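Local coordinates for protein aminotransferase, class I and II (Erwinia tasmaniensis, PDB 5Z0Q) that belongs to the class I and II aminotransferases and binds pyridoxal-5'-phosphate in a pocket of its large mixed-sheet domain, at residues L153-H158 against K167-C172; A189-A194 against A229-T234. All coordinates share one frame; numbering follows the deposited sequence.

In the fold
Both contacts involve the eight-stranded mixed sheet of the large domain typical of aminotransferases that bind pyridoxal-5'-phosphate, their centres about 10 Å apart and on the same side of the chain's centre. Contact 1 closes first, between the loop after strand 151-152 and strand 166-172. After a connecting loop the chain enters helix 184-197, which supplies residues 189-194 of contact 2, and later reaches strand 232-236. In the sheet, strand 200-204 lies between strands 166-172 and 232-236. Gln190 packs against Leu153, Leu169 and Leu171, and Phe193 against the backbone O of Leu155, so loop 153-158 and the helix adjoin each other on the same sheet. Strand 166-172 ends at Cys172, in the pyridoxal-5'-phosphate pocket.

Contact 1. Residues L153-H158 against K167-C172; sequences LDLDSH and KLLLLC
Leu155 and Leu169 meet tip to tip where a loop folds over the large mixed sheet of the aminotransferase fold. Segment 153-158 follows the edge strand 151-152, whereas 167-172 runs inside the sheet, with strands 117-122 and 200-204 as its neighbours. The closest approach is between the methyls Leu155 CD1 and Leu169 CD1, at 4.0 Å. With CG of Leu169 anti to the backbone N (chi1 173°), the branch reaches out from the strand toward the loop, and both of its methyls lie near Leu155 CD1. A second, looser pair lies beside it, Leu153 CD2 and Leu171 CD2 at 4.4 Å. Leucine suits all four places, since branched apolar ends can meet across backbones some 10 Å apart. Val119 flanks both Leu155 and Leu169, and Ala142 touches the two loop leucines. Cys172, at the end of the strand, touches pyridoxal-5'-phosphate. The loop is shaped by its own polar groups, with a short 3-10 turn at 156-157. Asp154 O accepts three hydrogen bonds: from Ser157 N, from Ser157 OG at 2.7 Å, and from His158 ND1 at 3.1 Å, with Asp154 O near the plane of the imidazole.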
loop_
_atom_site.group_PDB
_atom_site.type_symbol
_atom_site.label_atom_id
_atom_site.label_comp_id
_atom_site.label_asym_id
_atom_site.label_seq_id
_atom_site.Cartn_x
_atom_site.Cartn_y
_atom_site.Cartn_z
ATOM N N LEU A 153 -14.542 -22.948 -18.802
ATOM C CA LEU A 153 -13.575 -22.300 -19.676
ATOM C C LEU A 153 -12.966 -23.333 -20.613
ATOM O O LEU A 153 -12.495 -24.383 -20.164
ATOM C CB LEU A 153 -12.479 -21.609 -18.862
ATOM C CG LEU A 153 -11.356 -20.949 -19.665
ATOM C CD1 LEU A 153 -11.912 -19.891 -20.605
ATOM C CD2 LEU A 153 -10.318 -20.350 -18.731
ATOM N N ASP A 154 -12.973 -23.031 -21.909
ATOM C CA ASP A 154 -12.454 -23.924 -22.944
ATOM C C ASP A 154 -11.382 -23.166 -23.722
ATOM O O ASP A 154 -11.613 -22.707 -24.842
ATOM C CB ASP A 154 -13.592 -24.413 -23.859
ATOM C CG ASP A 154 -13.180 -25.582 -24.731
ATOM O OD1 ASP A 154 -12.047 -26.080 -24.567
ATOM O OD2 ASP A 154 -13.995 -26.004 -25.579
ATOM N N LEU A 155 -10.199 -23.034 -23.114
ATOM C CA LEU A 155 -9.100 -22.334 -23.773
ATOM C C LEU A 155 -8.632 -23.067 -25.024
ATOM O O LEU A 155 -8.113 -22.435 -25.951
ATOM C CB LEU A 155 -7.934 -22.154 -22.800
ATOM C CG LEU A 155 -8.119 -21.151 -21.659
ATOM C CD1 LEU A 155 -7.030 -21.325 -20.611
ATOM C CD2 LEU A 155 -8.125 -19.725 -22.195
ATOM N N ASP A 156 -8.807 -24.389 -25.069
ATOM C CA ASP A 156 -8.346 -25.157 -26.220
ATOM C C ASP A 156 -9.160 -24.847 -27.469
ATOM O O ASP A 156 -8.657 -24.997 -28.587
ATOM C CB ASP A 156 -8.401 -26.651 -25.904
ATOM C CG ASP A 156 -7.829 -26.978 -24.537
ATOM O OD1 ASP A 156 -8.497 -26.668 -23.527
ATOM O OD2 ASP A 156 -6.714 -27.539 -24.472
ATOM N N SER A 157 -10.409 -24.414 -27.305
ATOM C CA SER A 157 -11.245 -24.032 -28.436
ATOM C C SER A 157 -10.924 -22.638 -28.964
ATOM O O SER A 157 -11.637 -22.145 -29.844
ATOM C CB SER A 157 -12.725 -24.114 -28.051
ATOM O OG SER A 157 -13.059 -23.129 -27.089
ATOM N N HIS A 158 -9.875 -21.994 -28.445
ATOM C CA HIS A 158 -9.436 -20.690 -28.926
ATOM C C HIS A 158 -8.011 -20.736 -29.468
ATOM O O HIS A 158 -7.324 -19.711 -29.488
ATOM C CB HIS A 158 -9.549 -19.640 -27.820
ATOM C CG HIS A 158 -10.959 -19.322 -27.429
ATOM N ND1 HIS A 158 -11.760 -20.211 -26.743
ATOM C CD2 HIS A 158 -11.713 -18.217 -27.633
ATOM C CE1 HIS A 158 -12.945 -19.665 -26.540
ATOM N NE2 HIS A 158 -12.943 -18.455 -27.070
ATOM N N LYS A 167 1.812 -14.647 -23.815
ATOM C CA LYS A 167 2.918 -14.900 -22.899
ATOM C C LYS A 167 2.448 -15.186 -21.476
ATOM O O LYS A 167 3.025 -16.036 -20.790
ATOM C CB LYS A 167 3.878 -13.708 -22.903
ATOM C CG LYS A 167 5.074 -13.852 -21.973
ATOM C CD LYS A 167 5.900 -15.083 -22.305
ATOM C CE LYS A 167 7.365 -14.868 -21.949
ATOM N NZ LYS A 167 7.535 -14.308 -20.579
ATOM N N LEU A 168 1.410 -14.489 -21.021
ATOM C CA LEU A 168 0.952 -14.577 -19.638
ATOM C C LEU A 168 -0.516 -14.975 -19.617
ATOM O O LEU A 168 -1.359 -14.281 -20.194
ATOM C CB LEU A 168 1.162 -13.249 -18.908
ATOM C CG LEU A 168 0.747 -13.184 -17.438
ATOM C CD1 LEU A 168 1.470 -14.242 -16.622
ATOM C CD2 LEU A 168 1.013 -11.797 -16.873
ATOM N N LEU A 169 -0.818 -16.084 -18.946
ATOM C CA LEU A 169 -2.183 -16.576 -18.802
ATOM C C LEU A 169 -2.722 -16.151 -17.442
ATOM O O LEU A 169 -2.147 -16.499 -16.406
ATOM C CB LEU A 169 -2.235 -18.096 -18.950
ATOM C CG LEU A 169 -3.589 -18.750 -18.662
ATOM C CD1 LEU A 169 -4.639 -18.280 -19.656
ATOM C CD2 LEU A 169 -3.473 -20.265 -18.674
ATOM N N LEU A 170 -3.827 -15.409 -17.447
ATOM C CA LEU A 170 -4.443 -14.901 -16.226
ATOM C C LEU A 170 -5.651 -15.769 -15.889
ATOM O O LEU A 170 -6.666 -15.732 -16.592
ATOM C CB LEU A 170 -4.845 -13.438 -16.394
ATOM C CG LEU A 170 -3.729 -12.464 -16.775
ATOM C CD1 LEU A 170 -4.272 -11.052 -16.887
ATOM C CD2 LEU A 170 -2.595 -12.520 -15.768
ATOM N N LEU A 171 -5.541 -16.545 -14.814
ATOM C CA LEU A 171 -6.606 -17.424 -14.360
ATOM C C LEU A 171 -7.238 -16.879 -13.085
ATOM O O LEU A 171 -6.683 -16.007 -12.409
ATOM C CB LEU A 171 -6.085 -18.843 -14.115
ATOM C CG LEU A 171 -5.537 -19.594 -15.329
ATOM C CD1 LEU A 171 -5.113 -20.999 -14.931
ATOM C CD2 LEU A 171 -6.567 -19.632 -16.447
ATOM N N CYS A 172 -8.414 -17.414 -12.761
ATOM C CA CYS A 172 -9.161 -16.983 -11.583
ATOM C C CYS A 172 -9.934 -18.185 -11.059
ATOM O O CYS A 172 -10.932 -18.587 -11.661
ATOM C CB CYS A 172 -10.098 -15.825 -11.923
ATOM S SG CYS A 172 -10.970 -15.107 -10.514
#

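Contact 2. Residues A189-A194 against A229-T234; sequences AQLRFA and AQRSIT
In the large domain of this aminotransferase, helix 184-197 packs on the mixed sheet, and here it meets the turn that leads into strand 232-236. Arg231 carries the contact from the sheet side. Its aliphatic part crosses Leu191 at a slant, with Arg231 CD 4.1 Å from Leu191 CD1. CG of Leu191 is anti to the backbone N (chi1 174°), which brings that methyl from the helix flank to the arginine. Further out, the chain of Arg231 bends at chi3 (-53°), and its guanidinium comes to the backbone at Ala194, where NH2 is 3.6 Å from Ala194 O. No hydrogen bond forms there. The charge is met instead by Asp227, which makes a salt bridge to NH1, while Asp198 forms a weak, long ion pair with NH2. Arginine therefore suits a place with an apolar helix flank along its methylenes and an acidic partner, Asp227, at its tip. The small side chain of Ala194 is consistent with a helix lying close to the sheet: its CB is 4.3 Å from Arg231 NE and also touches Val201. Helix 184-197 links adjacent parallel strands 166-172 and 200-204, a beta-alpha-beta crossover typical of this alpha/beta fold.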
loop_
_atom_site.group_PDB
_atom_site.type_symbol
_atom_site.label_atom_id
_atom_site.label_comp_id
_atom_site.label_asym_id
_atom_site.label_seq_id
_atom_site.Cartn_x
_atom_site.Cartn_y
_atom_site.Cartn_z
ATOM N N ALA A 189 -6.393 -29.299 -17.815
ATOM C CA ALA A 189 -6.560 -28.853 -19.193
ATOM C C ALA A 189 -5.981 -27.458 -19.389
ATOM O O ALA A 189 -5.317 -27.189 -20.399
ATOM C CB ALA A 189 -8.038 -28.882 -19.583
ATOM N N GLN A 190 -6.221 -26.557 -18.434
ATOM C CA GLN A 190 -5.624 -25.229 -18.500
ATOM C C GLN A 190 -4.107 -25.295 -18.375
ATOM O O GLN A 190 -3.402 -24.458 -18.950
ATOM C CB GLN A 190 -6.212 -24.336 -17.409
ATOM C CG GLN A 190 -7.722 -24.184 -17.488
ATOM C CD GLN A 190 -8.310 -23.528 -16.255
ATOM O OE1 GLN A 190 -7.609 -23.286 -15.273
ATOM N NE2 GLN A 190 -9.605 -23.238 -16.301
ATOM N N LEU A 191 -3.591 -26.277 -17.632
ATOM C CA LEU A 191 -2.145 -26.447 -17.538
ATOM C C LEU A 191 -1.560 -26.921 -18.862
ATOM O O LEU A 191 -0.511 -26.427 -19.295
ATOM C CB LEU A 191 -1.803 -27.430 -16.420
ATOM C CG LEU A 191 -0.326 -27.808 -16.298
ATOM C CD1 LEU A 191 0.528 -26.569 -16.082
ATOM C CD2 LEU A 191 -0.114 -28.813 -15.174
ATOM N N ARG A 192 -2.222 -27.878 -19.520
ATOM C CA ARG A 192 -1.738 -28.349 -20.813
ATOM C C ARG A 192 -1.802 -27.250 -21.864
ATOM O O ARG A 192 -0.968 -27.214 -22.777
ATOM C CB ARG A 192 -2.536 -29.576 -21.262
ATOM C CG ARG A 192 -2.189 -30.841 -20.488
ATOM C CD ARG A 192 -2.904 -32.071 -21.032
ATOM N NE ARG A 192 -4.044 -32.462 -20.205
ATOM C CZ ARG A 192 -5.316 -32.350 -20.578
ATOM N NH1 ARG A 192 -5.619 -31.867 -21.776
ATOM N NH2 ARG A 192 -6.284 -32.731 -19.756
ATOM N N PHE A 193 -2.772 -26.340 -21.750
ATOM C CA PHE A 193 -2.821 -25.199 -22.656
ATOM C C PHE A 193 -1.642 -24.264 -22.424
ATOM O O PHE A 193 -1.077 -23.718 -23.380
ATOM C CB PHE A 193 -4.143 -24.450 -22.486
ATOM C CG PHE A 193 -4.240 -23.191 -23.300
ATOM C CD1 PHE A 193 -4.561 -23.243 -24.646
ATOM C CD2 PHE A 193 -4.021 -21.953 -22.717
ATOM C CE1 PHE A 193 -4.656 -22.086 -25.397
ATOM C CE2 PHE A 193 -4.114 -20.792 -23.464
ATOM C CZ PHE A 193 -4.433 -20.860 -24.805
ATOM N N ALA A 194 -1.256 -24.068 -21.162
ATOM C CA ALA A 194 -0.120 -23.204 -20.863
ATOM C C ALA A 194 1.186 -23.817 -21.354
ATOM O O ALA A 194 2.070 -23.101 -21.836
ATOM C CB ALA A 194 -0.052 -22.924 -19.362
ATOM N N ALA A 229 4.194 -25.252 -10.912
ATOM C CA ALA A 229 4.717 -24.407 -9.845
ATOM C C ALA A 229 5.829 -23.496 -10.352
ATOM O O ALA A 229 5.911 -22.329 -9.953
ATOM C CB ALA A 229 5.213 -25.274 -8.688
ATOM N N GLN A 230 6.688 -24.005 -11.235
ATOM C CA GLN A 230 7.820 -23.236 -11.737
ATOM C C GLN A 230 7.448 -22.278 -12.860
ATOM O O GLN A 230 8.331 -21.582 -13.372
ATOM C CB GLN A 230 8.926 -24.182 -12.214
ATOM C CG GLN A 230 9.561 -25.003 -11.103
ATOM C CD GLN A 230 10.263 -24.140 -10.072
ATOM O OE1 GLN A 230 10.846 -23.108 -10.405
ATOM N NE2 GLN A 230 10.205 -24.556 -8.811
ATOM N N ARG A 231 6.175 -22.215 -13.251
ATOM C CA ARG A 231 5.748 -21.344 -14.339
ATOM C C ARG A 231 4.618 -20.406 -13.931
ATOM O O ARG A 231 4.060 -19.719 -14.796
ATOM C CB ARG A 231 5.314 -22.179 -15.552
ATOM C CG ARG A 231 3.964 -22.863 -15.376
ATOM C CD ARG A 231 3.733 -23.972 -16.398
ATOM N NE ARG A 231 3.934 -23.528 -17.774
ATOM C CZ ARG A 231 4.919 -23.953 -18.560
ATOM N NH1 ARG A 231 5.791 -24.844 -18.110
ATOM N NH2 ARG A 231 5.027 -23.493 -19.799
ATOM N N SER A 232 4.271 -20.345 -12.647
ATOM C CA SER A 232 3.078 -19.640 -12.206
ATOM C C SER A 232 3.372 -18.765 -10.996
ATOM O O SER A 232 4.424 -18.862 -10.360
ATOM C CB SER A 232 1.948 -20.620 -11.863
ATOM O OG SER A 232 2.246 -21.333 -10.676
ATOM N N ILE A 233 2.407 -17.899 -10.692
ATOM C CA ILE A 233 2.385 -17.101 -9.473
ATOM C C ILE A 233 0.986 -17.208 -8.882
ATOM O O ILE A 233 -0.008 -17.082 -9.605
ATOM C CB ILE A 233 2.763 -15.630 -9.735
ATOM C CG1 ILE A 233 2.510 -14.780 -8.488
ATOM C CG2 ILE A 233 2.008 -15.078 -10.939
ATOM C CD1 ILE A 233 2.727 -13.301 -8.698
ATOM N N THR A 234 0.908 -17.454 -7.578
ATOM C CA THR A 234 -0.355 -17.697 -6.891
ATOM C C THR A 234 -0.659 -16.526 -5.964
ATOM O O THR A 234 0.163 -16.180 -5.107
ATOM C CB THR A 234 -0.295 -19.007 -6.105
ATOM O OG1 THR A 234 0.198 -20.050 -6.955
ATOM C CG2 THR A 234 -1.676 -19.389 -5.593
#